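Long-range contacts in alpha,alpha-trehalose-phosphate synthase (UDP-forming) (Burkholderia xenovorans, PDB 5V0T), which belongs to glycosyltransferase family 20 and has the two-domain GT-B architecture, here with uridine-5'-diphosphate and 6-O-phosphono-alpha-D-glucopyranose bound: residues E184-Q195 / F228-I239; A406-I414 / R441-L449. All coordinates share one frame; numbering follows the deposited sequence. Where two conformers were deposited one is given.

Interaction 1 of 2, residues E184-Q195 / F228-I239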
loop_
_atom_site.group_PDB
_atom_site.type_symbol
_atom_site.label_atom_id
_atom_site.label_comp_id
_atom_site.label_asym_id
_atom_site.label_seq_id
_atom_site.Cartn_x
_atom_site.Cartn_y
_atom_site.Cartn_z
ATOM N N GLU A 184 19.378 6.812 11.193
ATOM C CA GLU A 184 19.634 7.042 12.611
ATOM C C GLU A 184 18.338 7.339 13.356
ATOM O O GLU A 184 18.103 6.808 14.449
ATOM C CB GLU A 184 20.641 8.180 12.793
ATOM C CG GLU A 184 20.894 8.498 14.254
ATOM C CD GLU A 184 22.015 9.501 14.458
ATOM O OE1 GLU A 184 22.578 9.533 15.569
ATOM O OE2 GLU A 184 22.326 10.251 13.511
ATOM N N ALA A 185 17.467 8.158 12.762
ATOM C CA ALA A 185 16.169 8.440 13.371
ATOM C C ALA A 185 15.348 7.164 13.551
ATOM O O ALA A 185 14.678 6.989 14.578
ATOM C CB ALA A 185 15.401 9.456 12.520
ATOM N N LEU A 186 15.403 6.250 12.574
ATOM C CA LEU A 186 14.714 4.970 12.722
ATOM C C LEU A 186 15.187 4.211 13.950
ATOM O O LEU A 186 14.394 3.499 14.583
ATOM C CB LEU A 186 14.913 4.101 11.478
ATOM C CG LEU A 186 14.097 4.379 10.222
ATOM C CD1 LEU A 186 14.560 3.430 9.117
ATOM C CD2 LEU A 186 12.604 4.189 10.495
ATOM N N CYS A 187 16.462 4.349 14.307
ATOM C CA CYS A 187 16.991 3.623 15.447
ATOM C C CYS A 187 16.572 4.211 16.789
ATOM O O CYS A 187 16.931 3.640 17.816
ATOM C CB CYS A 187 18.523 3.538 15.344
ATOM S SG CYS A 187 19.069 2.565 13.893
ATOM N N SER A 188 15.797 5.301 16.823
ATOM C CA SER A 188 15.183 5.715 18.084
ATOM C C SER A 188 13.918 4.938 18.413
ATOM O O SER A 188 13.415 5.060 19.529
ATOM C CB SER A 188 14.834 7.207 18.079
ATOM O OG SER A 188 15.997 8.004 18.219
ATOM N N PHE A 189 13.370 4.183 17.473
ATOM C CA PHE A 189 12.219 3.352 17.782
ATOM C C PHE A 189 12.649 2.156 18.626
ATOM O O PHE A 189 13.800 1.718 18.576
ATOM C CB PHE A 189 11.545 2.893 16.486
ATOM C CG PHE A 189 10.717 3.974 15.810
ATOM C CD1 PHE A 189 9.423 4.238 16.246
ATOM C CD2 PHE A 189 11.222 4.705 14.751
ATOM C CE1 PHE A 189 8.651 5.215 15.644
ATOM C CE2 PHE A 189 10.458 5.693 14.145
ATOM C CZ PHE A 189 9.152 5.942 14.600
ATOM N N ASP A 190 11.722 1.649 19.445
ATOM C CA ASP A 190 12.002 0.404 20.161
ATOM C C ASP A 190 11.952 -0.802 19.234
ATOM O O ASP A 190 12.720 -1.753 19.413
ATOM C CB ASP A 190 11.007 0.231 21.309
ATOM C CG ASP A 190 11.168 1.295 22.361
ATOM O OD1 ASP A 190 12.308 1.470 22.831
ATOM O OD2 ASP A 190 10.188 1.981 22.687
ATOM N N LEU A 191 11.074 -0.772 18.237
ATOM C CA LEU A 191 10.856 -1.893 17.332
ATOM C C LEU A 191 10.555 -1.348 15.943
ATOM O O LEU A 191 9.724 -0.449 15.802
ATOM C CB LEU A 191 9.693 -2.772 17.809
ATOM C CG LEU A 191 9.244 -3.868 16.842
ATOM C CD1 LEU A 191 10.363 -4.882 16.658
ATOM C CD2 LEU A 191 7.949 -4.555 17.342
ATOM N N LEU A 192 11.223 -1.894 14.927
ATOM C CA LEU A 192 10.959 -1.562 13.533
ATOM C C LEU A 192 10.303 -2.755 12.858
ATOM O O LEU A 192 10.770 -3.887 13.008
ATOM C CB LEU A 192 12.251 -1.198 12.783
ATOM C CG LEU A 192 13.016 0.023 13.287
ATOM C CD1 LEU A 192 14.251 0.250 12.423
ATOM C CD2 LEU A 192 12.102 1.248 13.233
ATOM N N GLY A 193 9.225 -2.496 12.125
ATOM C CA GLY A 193 8.524 -3.519 11.381
ATOM C C GLY A 193 8.532 -3.181 9.907
ATOM O O GLY A 193 8.265 -2.034 9.522
ATOM N N PHE A 194 8.881 -4.157 9.078
ATOM C CA PHE A 194 8.846 -4.015 7.633
ATOM C C PHE A 194 7.845 -5.028 7.076
ATOM O O PHE A 194 7.389 -5.934 7.780
ATOM C CB PHE A 194 10.250 -4.205 7.027
ATOM C CG PHE A 194 11.298 -3.285 7.623
ATOM C CD1 PHE A 194 11.409 -1.974 7.198
ATOM C CD2 PHE A 194 12.148 -3.733 8.632
ATOM C CE1 PHE A 194 12.350 -1.124 7.762
ATOM C CE2 PHE A 194 13.101 -2.893 9.189
ATOM C CZ PHE A 194 13.198 -1.588 8.756
ATOM N N GLN A 195 7.479 -4.865 5.799
ATOM C CA GLN A 195 6.456 -5.741 5.223
ATOM C C GLN A 195 6.980 -7.165 5.034
ATOM O O GLN A 195 6.298 -8.134 5.386
ATOM C CB GLN A 195 5.964 -5.173 3.880
ATOM C CG GLN A 195 5.170 -3.878 4.000
ATOM C CD GLN A 195 3.692 -4.129 4.276
ATOM O OE1 GLN A 195 3.313 -5.177 4.812
ATOM N NE2 GLN A 195 2.848 -3.173 3.887
ATOM N N PHE A 228 24.511 3.487 15.670
ATOM C CA PHE A 228 24.435 4.878 16.123
ATOM C C PHE A 228 24.370 4.969 17.644
ATOM O O PHE A 228 23.699 5.841 18.200
ATOM C CB PHE A 228 23.235 5.600 15.509
ATOM C CG PHE A 228 23.196 5.566 14.013
ATOM C CD1 PHE A 228 23.998 6.419 13.265
ATOM C CD2 PHE A 228 22.340 4.697 13.350
ATOM C CE1 PHE A 228 23.956 6.392 11.882
ATOM C CE2 PHE A 228 22.288 4.667 11.972
ATOM C CZ PHE A 228 23.097 5.519 11.232
ATOM N N GLY A 229 25.050 4.046 18.328
ATOM C CA GLY A 229 25.003 3.999 19.773
ATOM C C GLY A 229 23.723 3.456 20.370
ATOM O O GLY A 229 23.620 3.369 21.599
ATOM N N ARG A 230 22.745 3.079 19.561
ATOM C CA ARG A 230 21.457 2.644 20.069
ATOM C C ARG A 230 21.286 1.140 19.880
ATOM O O ARG A 230 21.965 0.510 19.065
ATOM C CB ARG A 230 20.328 3.419 19.375
ATOM C CG ARG A 230 20.545 4.931 19.449
ATOM C CD ARG A 230 19.299 5.734 19.156
ATOM N NE ARG A 230 18.714 6.255 20.386
ATOM C CZ ARG A 230 17.845 5.583 21.135
ATOM N NH1 ARG A 230 17.459 4.366 20.773
ATOM N NH2 ARG A 230 17.364 6.129 22.243
ATOM N N THR A 231 20.381 0.570 20.672
ATOM C CA THR A 231 20.001 -0.835 20.578
ATOM C C THR A 231 18.495 -0.918 20.373
ATOM O O THR A 231 17.733 -0.275 21.100
ATOM C CB THR A 231 20.391 -1.607 21.848
ATOM O OG1 THR A 231 21.808 -1.548 22.033
ATOM C CG2 THR A 231 19.967 -3.057 21.736
ATOM N N LEU A 232 18.065 -1.715 19.398
ATOM C CA LEU A 232 16.642 -1.847 19.113
ATOM C C LEU A 232 16.406 -3.195 18.442
ATOM O O LEU A 232 17.318 -4.017 18.305
ATOM C CB LEU A 232 16.140 -0.686 18.247
ATOM C CG LEU A 232 16.635 -0.593 16.809
ATOM C CD1 LEU A 232 15.556 0.098 15.982
ATOM C CD2 LEU A 232 17.973 0.162 16.732
ATOM N N ARG A 233 15.161 -3.430 18.038
ATOM C CA ARG A 233 14.741 -4.689 17.441
ATOM C C ARG A 233 14.089 -4.422 16.092
ATOM O O ARG A 233 13.512 -3.354 15.871
ATOM C CB ARG A 233 13.751 -5.440 18.349
ATOM C CG ARG A 233 14.242 -5.679 19.782
ATOM C CD ARG A 233 15.365 -6.708 19.848
ATOM N NE ARG A 233 14.912 -8.069 19.562
ATOM C CZ ARG A 233 14.528 -8.947 20.484
ATOM N NH1 ARG A 233 14.529 -8.612 21.765
ATOM N NH2 ARG A 233 14.140 -10.164 20.128
ATOM N N ALA A 234 14.158 -5.410 15.196
ATOM C CA ALA A 234 13.584 -5.247 13.866
ATOM C C ALA A 234 13.135 -6.592 13.306
ATOM O O ALA A 234 13.828 -7.597 13.470
ATOM C CB ALA A 234 14.599 -4.588 12.920
ATOM N N ALA A 235 11.980 -6.604 12.634
ATOM C CA ALA A 235 11.434 -7.844 12.091
ATOM C C ALA A 235 10.489 -7.516 10.940
ATOM O O ALA A 235 10.201 -6.351 10.656
ATOM C CB ALA A 235 10.713 -8.663 13.167
ATOM N N ALA A 236 10.011 -8.569 10.278
ATOM C CA ALA A 236 9.046 -8.453 9.190
ATOM C C ALA A 236 7.666 -8.885 9.673
ATOM O O ALA A 236 7.536 -9.895 10.371
ATOM C CB ALA A 236 9.471 -9.304 7.983
ATOM N N TYR A 237 6.643 -8.108 9.305
ATOM C CA TYR A 237 5.254 -8.385 9.680
ATOM C C TYR A 237 4.380 -8.039 8.480
ATOM O O TYR A 237 4.011 -6.878 8.288
ATOM C CB TYR A 237 4.818 -7.557 10.893
ATOM C CG TYR A 237 5.728 -7.623 12.106
ATOM C CD1 TYR A 237 6.861 -6.813 12.200
ATOM C CD2 TYR A 237 5.436 -8.464 13.168
ATOM C CE1 TYR A 237 7.693 -6.857 13.318
ATOM C CE2 TYR A 237 6.266 -8.523 14.299
ATOM C CZ TYR A 237 7.390 -7.707 14.359
ATOM O OH TYR A 237 8.212 -7.741 15.459
ATOM N N PRO A 238 4.060 -9.013 7.625
ATOM C CA PRO A 238 3.292 -8.700 6.402
ATOM C C PRO A 238 1.846 -8.362 6.736
ATOM O O PRO A 238 1.149 -9.149 7.371
ATOM C CB PRO A 238 3.402 -9.990 5.574
ATOM C CG PRO A 238 3.671 -11.073 6.587
ATOM C CD PRO A 238 4.478 -10.426 7.681
ATOM N N ILE A 239 1.397 -7.174 6.323
ATOM C CA ILE A 239 0.032 -6.770 6.629
ATOM C C ILE A 239 -0.943 -7.632 5.833
ATOM O O ILE A 239 -0.696 -7.979 4.665
ATOM C CB ILE A 239 -0.171 -5.273 6.347
ATOM C CG1 ILE A 239 -1.441 -4.778 7.031
ATOM C CG2 ILE A 239 -0.235 -4.995 4.838
ATOM C CD1 ILE A 239 -1.598 -3.265 7.022
HETATM O O HOH W 1 21.457 7.898 18.049
HETATM O O HOH W 2 14.803 0.019 22.603
#
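Strands 191-194 and 230-236 form a parallel pair within one of the two large sheets of the GT-B fold, showing how a helix-to-strand junction is closed at one end and a strand exit at the other. Their axes approach to 4.6 Å at 19°. The ladder runs from R233 N on D190 O to Y237 N on F194 O at 2.8 Å; between them L192 bonds through both its N-H, to R233 O, and its carbonyl, from A235 N. The L192 and A234 side chains share a face, where F194 brings its ring edge to the methyl of A234. On the other face G193 leaves room for the Y237 ring, whose CD1 edge lies 3.8 Å from G193 CA; the Y237 hydroxyl meets the L191 methyls and is hydrogen-bonded to D464.

Beyond the ladder, L232 reaches into the turn 186-189. Its CD2 touches C187 CB at 3.7 Å while CD1 meets L192 CG. R230 bends at chi3 (103°), bringing NH1 to C187 O in a weak bond and laying one guanidinium face over S188 CA. At the helix end E184 CB lies 3.6 Å from the F228 ring centroid, almost on the normal: a CH-pi contact over the face. The anti, extended chain (chi1 177°) carries E184 CG across the ring, 3.7 Å from F228 CG. C187 SG instead stands at the ring edge. A water bridges E184 OE1 and F228 O.

At the far end Q195 folds back at chi2, and its OE1 takes the I239 amide at 3.2 Å in a nearly straight bond. NE2 is held by H164 O, which fixes the amide's flip. Parallel neighbours whose carboxy-terminal ends lead toward the bound ligands are typical of the Rossmann-like domains of GT-B proteins.

Interaction 2 of 2, residues A406-I414 / R441-L449; sequences AQELDGALI and RHRDMMVQL
A loop packed against a helix forms this contact, at the edge of the six-stranded parallel sheet: the loop 408-412, which leads into the outermost strand 413-415, lies against helix 435-451. The helix offers R441, M445 and Q448, about one turn apart along one face, with L449 beside Q448; the loop folds through a type I turn from L409 to A412.

G411 sits nearest the helix, its CA 4.2 Å from that of R441, and with no side chain there the M445 thioether can lie against the turn. M445 CG comes within 3.6 Å of G411 N, and SD lies 3.7 Å from A412 N; CE, swung round by chi3 (-75°), covers the G411 carbonyl. L409 CB meets the same sulfur, and its CD2 touches CD2 of L449 at 4.0 Å, the two leucines crossing at about a right angle.

R441 is extended from CG to NE and runs alongside the G411 carbonyl, which its CB, CG and CD all touch. Its NH1 then donates to G411 O at 2.9 Å. The acceptor lies in the guanidinium plane, yet the nitrogen stands above the carbonyl plane rather than on a lone pair. A weak bond joins the same NH1 to A412 O, while L413 CD2 rests over one face of the group.

Farther along, Q448 NE2 makes a strongly bent, unusually short approach to E408 OE1, at best a weak bond; the firm partner of this carboxylate is K383, in a salt bridge with OE2. The R441 guanidinium, held by a salt bridge from NE to E437 and by the turn carbonyls, thus fixes the turn on the helix, while K383 probably keeps E408 charged, with Q448 a weak addition.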
loop_
_atom_site.group_PDB
_atom_site.type_symbol
_atom_site.label_atom_id
_atom_site.label_comp_id
_atom_site.label_asym_id
_atom_site.label_seq_id
_atom_site.Cartn_x
_atom_site.Cartn_y
_atom_site.Cartn_z
ATOM N N ALA A 406 3.452 -11.067 -3.147
ATOM C CA ALA A 406 3.962 -12.224 -3.880
ATOM C C ALA A 406 4.797 -13.145 -3.005
ATOM O O ALA A 406 4.979 -14.315 -3.362
ATOM C CB ALA A 406 4.805 -11.787 -5.082
ATOM N N GLN A 407 5.323 -12.651 -1.880
ATOM C CA GLN A 407 6.091 -13.526 -0.997
ATOM C C GLN A 407 5.223 -14.596 -0.341
ATOM O O GLN A 407 5.758 -15.608 0.108
ATOM C CB GLN A 407 6.804 -12.720 0.093
ATOM C CG GLN A 407 7.865 -11.747 -0.405
ATOM C CD GLN A 407 9.061 -12.443 -1.013
ATOM O OE1 GLN A 407 9.357 -12.264 -2.192
ATOM N NE2 GLN A 407 9.762 -13.230 -0.212
ATOM N N GLU A 408 3.901 -14.414 -0.279
ATOM C CA GLU A 408 3.054 -15.398 0.372
ATOM C C GLU A 408 1.981 -15.998 -0.523
ATOM O O GLU A 408 1.502 -17.091 -0.209
ATOM C CB GLU A 408 2.398 -14.813 1.643
ATOM C CG GLU A 408 1.793 -13.413 1.530
ATOM C CD GLU A 408 1.613 -12.680 2.895
ATOM O OE1 GLU A 408 1.460 -13.319 3.965
ATOM O OE2 GLU A 408 1.617 -11.438 2.890
ATOM N N LEU A 409 1.619 -15.356 -1.641
ATOM C CA LEU A 409 0.474 -15.791 -2.449
ATOM C C LEU A 409 0.942 -16.747 -3.543
ATOM O O LEU A 409 1.064 -16.383 -4.713
ATOM C CB LEU A 409 -0.249 -14.593 -3.049
ATOM C CG LEU A 409 -0.976 -13.702 -2.051
ATOM C CD1 LEU A 409 -1.817 -12.655 -2.795
ATOM C CD2 LEU A 409 -1.828 -14.571 -1.128
ATOM N N ASP A 410 1.153 -18.010 -3.154
ATOM C CA ASP A 410 1.728 -18.989 -4.079
ATOM C C ASP A 410 0.807 -19.313 -5.252
ATOM O O ASP A 410 1.288 -19.667 -6.336
ATOM C CB ASP A 410 2.081 -20.276 -3.334
ATOM C CG ASP A 410 3.443 -20.214 -2.681
ATOM O OD1 ASP A 410 4.345 -19.552 -3.242
ATOM O OD2 ASP A 410 3.610 -20.829 -1.607
ATOM N N GLY A 411 -0.498 -19.225 -5.062
ATOM C CA GLY A 411 -1.424 -19.563 -6.124
ATOM C C GLY A 411 -1.592 -18.525 -7.206
ATOM O O GLY A 411 -2.373 -18.733 -8.136
ATOM N N ALA A 412 -0.906 -17.393 -7.111
ATOM C CA ALA A 412 -0.988 -16.408 -8.172
ATOM C C ALA A 412 -0.082 -16.809 -9.344
ATOM O O ALA A 412 0.855 -17.601 -9.202
ATOM C CB ALA A 412 -0.593 -15.025 -7.650
ATOM N N LEU A 413 -0.374 -16.244 -10.511
ATOM C CA LEU A 413 0.551 -16.270 -11.637
ATOM C C LEU A 413 1.492 -15.084 -11.470
ATOM O O LEU A 413 1.092 -13.933 -11.676
ATOM C CB LEU A 413 -0.189 -16.210 -12.972
ATOM C CG LEU A 413 -1.129 -17.372 -13.322
ATOM C CD1 LEU A 413 -1.986 -17.019 -14.558
ATOM C CD2 LEU A 413 -0.355 -18.684 -13.549
ATOM N N ILE A 414 2.736 -15.371 -11.090
ATOM C CA ILE A 414 3.732 -14.340 -10.788
ATOM C C ILE A 414 4.380 -13.886 -12.084
ATOM O O ILE A 414 4.789 -14.717 -12.905
ATOM C CB ILE A 414 4.793 -14.877 -9.811
ATOM C CG1 ILE A 414 4.135 -15.430 -8.554
ATOM C CG2 ILE A 414 5.750 -13.758 -9.408
ATOM C CD1 ILE A 414 3.350 -14.400 -7.822
ATOM N N ARG A 441 -5.654 -23.173 -6.625
ATOM C CA ARG A 441 -4.872 -21.977 -6.310
ATOM C C ARG A 441 -5.609 -21.093 -5.314
ATOM O O ARG A 441 -5.018 -20.599 -4.347
ATOM C CB ARG A 441 -4.558 -21.188 -7.587
ATOM C CG ARG A 441 -3.590 -21.883 -8.542
ATOM C CD ARG A 441 -3.611 -21.205 -9.921
ATOM N NE ARG A 441 -2.575 -21.737 -10.807
ATOM C CZ ARG A 441 -1.325 -21.279 -10.869
ATOM N NH1 ARG A 441 -0.944 -20.267 -10.105
ATOM N NH2 ARG A 441 -0.453 -21.837 -11.699
ATOM N N HIS A 442 -6.909 -20.878 -5.541
ATOM C CA HIS A 442 -7.697 -20.060 -4.630
ATOM C C HIS A 442 -7.729 -20.662 -3.232
ATOM O O HIS A 442 -7.591 -19.943 -2.234
ATOM C CB HIS A 442 -9.114 -19.902 -5.173
ATOM C CG HIS A 442 -10.008 -19.099 -4.285
ATOM N ND1 HIS A 442 -11.031 -19.665 -3.555
ATOM C CD2 HIS A 442 -10.037 -17.773 -4.011
ATOM C CE1 HIS A 442 -11.652 -18.722 -2.871
ATOM N NE2 HIS A 442 -11.070 -17.565 -3.130
ATOM N N ARG A 443 -7.908 -21.981 -3.145
ATOM C CA ARG A 443 -7.948 -22.648 -1.850
ATOM C C ARG A 443 -6.654 -22.419 -1.078
ATOM O O ARG A 443 -6.674 -22.022 0.093
ATOM C CB ARG A 443 -8.209 -24.141 -2.053
ATOM C CG ARG A 443 -8.944 -24.824 -0.935
ATOM C CD ARG A 443 -9.770 -25.980 -1.499
ATOM N NE ARG A 443 -9.040 -26.723 -2.525
ATOM C CZ ARG A 443 -9.584 -27.175 -3.652
ATOM N NH1 ARG A 443 -10.870 -26.951 -3.912
ATOM N NH2 ARG A 443 -8.840 -27.842 -4.525
ATOM N N ASP A 444 -5.513 -22.653 -1.724
ATOM C CA ASP A 444 -4.234 -22.453 -1.048
ATOM C C ASP A 444 -4.077 -21.016 -0.576
ATOM O O ASP A 444 -3.606 -20.769 0.537
ATOM C CB ASP A 444 -3.070 -22.822 -1.972
ATOM C CG ASP A 444 -3.116 -24.270 -2.424
ATOM O OD1 ASP A 444 -3.759 -25.098 -1.735
ATOM O OD2 ASP A 444 -2.501 -24.576 -3.470
ATOM N N MET A 445 -4.462 -20.050 -1.405
ATOM C CA MET A 445 -4.265 -18.665 -1.003
ATOM C C MET A 445 -5.188 -18.285 0.148
ATOM O O MET A 445 -4.785 -17.533 1.041
ATOM C CB MET A 445 -4.458 -17.740 -2.198
ATOM C CG MET A 445 -3.327 -17.874 -3.207
ATOM S SD MET A 445 -3.371 -16.633 -4.504
ATOM C CE MET A 445 -4.716 -17.216 -5.526
ATOM N N MET A 446 -6.421 -18.802 0.156
ATOM C CA MET A 446 -7.342 -18.488 1.244
ATOM C C MET A 446 -6.811 -19.006 2.577
ATOM O O MET A 446 -6.947 -18.340 3.610
ATOM C CB MET A 446 -8.734 -19.069 0.954
ATOM C CG MET A 446 -9.491 -18.276 -0.118
ATOM S SD MET A 446 -9.751 -16.510 0.251
ATOM C CE MET A 446 -11.127 -16.587 1.403
ATOM N N VAL A 447 -6.211 -20.197 2.576
ATOM C CA VAL A 447 -5.574 -20.706 3.789
ATOM C C VAL A 447 -4.510 -19.725 4.274
ATOM O O VAL A 447 -4.477 -19.351 5.453
ATOM C CB VAL A 447 -4.990 -22.106 3.542
ATOM C CG1 VAL A 447 -4.161 -22.559 4.734
ATOM C CG2 VAL A 447 -6.123 -23.095 3.269
ATOM N N GLN A 448 -3.645 -19.269 3.359
ATOM C CA GLN A 448 -2.593 -18.323 3.723
ATOM C C GLN A 448 -3.188 -17.039 4.288
ATOM O O GLN A 448 -2.781 -16.566 5.355
ATOM C CB GLN A 448 -1.720 -18.022 2.501
ATOM C CG GLN A 448 -0.378 -17.350 2.802
ATOM C CD GLN A 448 -0.504 -15.922 3.337
ATOM O OE1 GLN A 448 -1.324 -15.132 2.852
ATOM N NE2 GLN A 448 0.313 -15.586 4.343
ATOM N N LEU A 449 -4.148 -16.454 3.569
ATOM C CA LEU A 449 -4.760 -15.201 3.996
ATOM C C LEU A 449 -5.483 -15.343 5.329
ATOM O O LEU A 449 -5.502 -14.397 6.120
ATOM C CB LEU A 449 -5.737 -14.713 2.926
ATOM C CG LEU A 449 -5.123 -14.397 1.569
ATOM C CD1 LEU A 449 -6.207 -14.188 0.533
ATOM C CD2 LEU A 449 -4.230 -13.171 1.681
#

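The two contacts come from the two sheets of the GT-B fold, interaction 1 from the mixed sheet and interaction 2 from the edge of the six-stranded parallel one. Their centres are 28 Å apart, yet they touch directly: P238 CB of interaction 1 packs 3.5 Å from E408 OE2 of interaction 2. K383 ties them further, hydrogen-bonded to I239 O and forming a salt bridge with E408. The I239 and Q195 side chains of interaction 1 lie nearer the ligands (about 7 Å from the bound UDP and G6P respectively) than that of L409 in interaction 2 (about 11 Å from UDP).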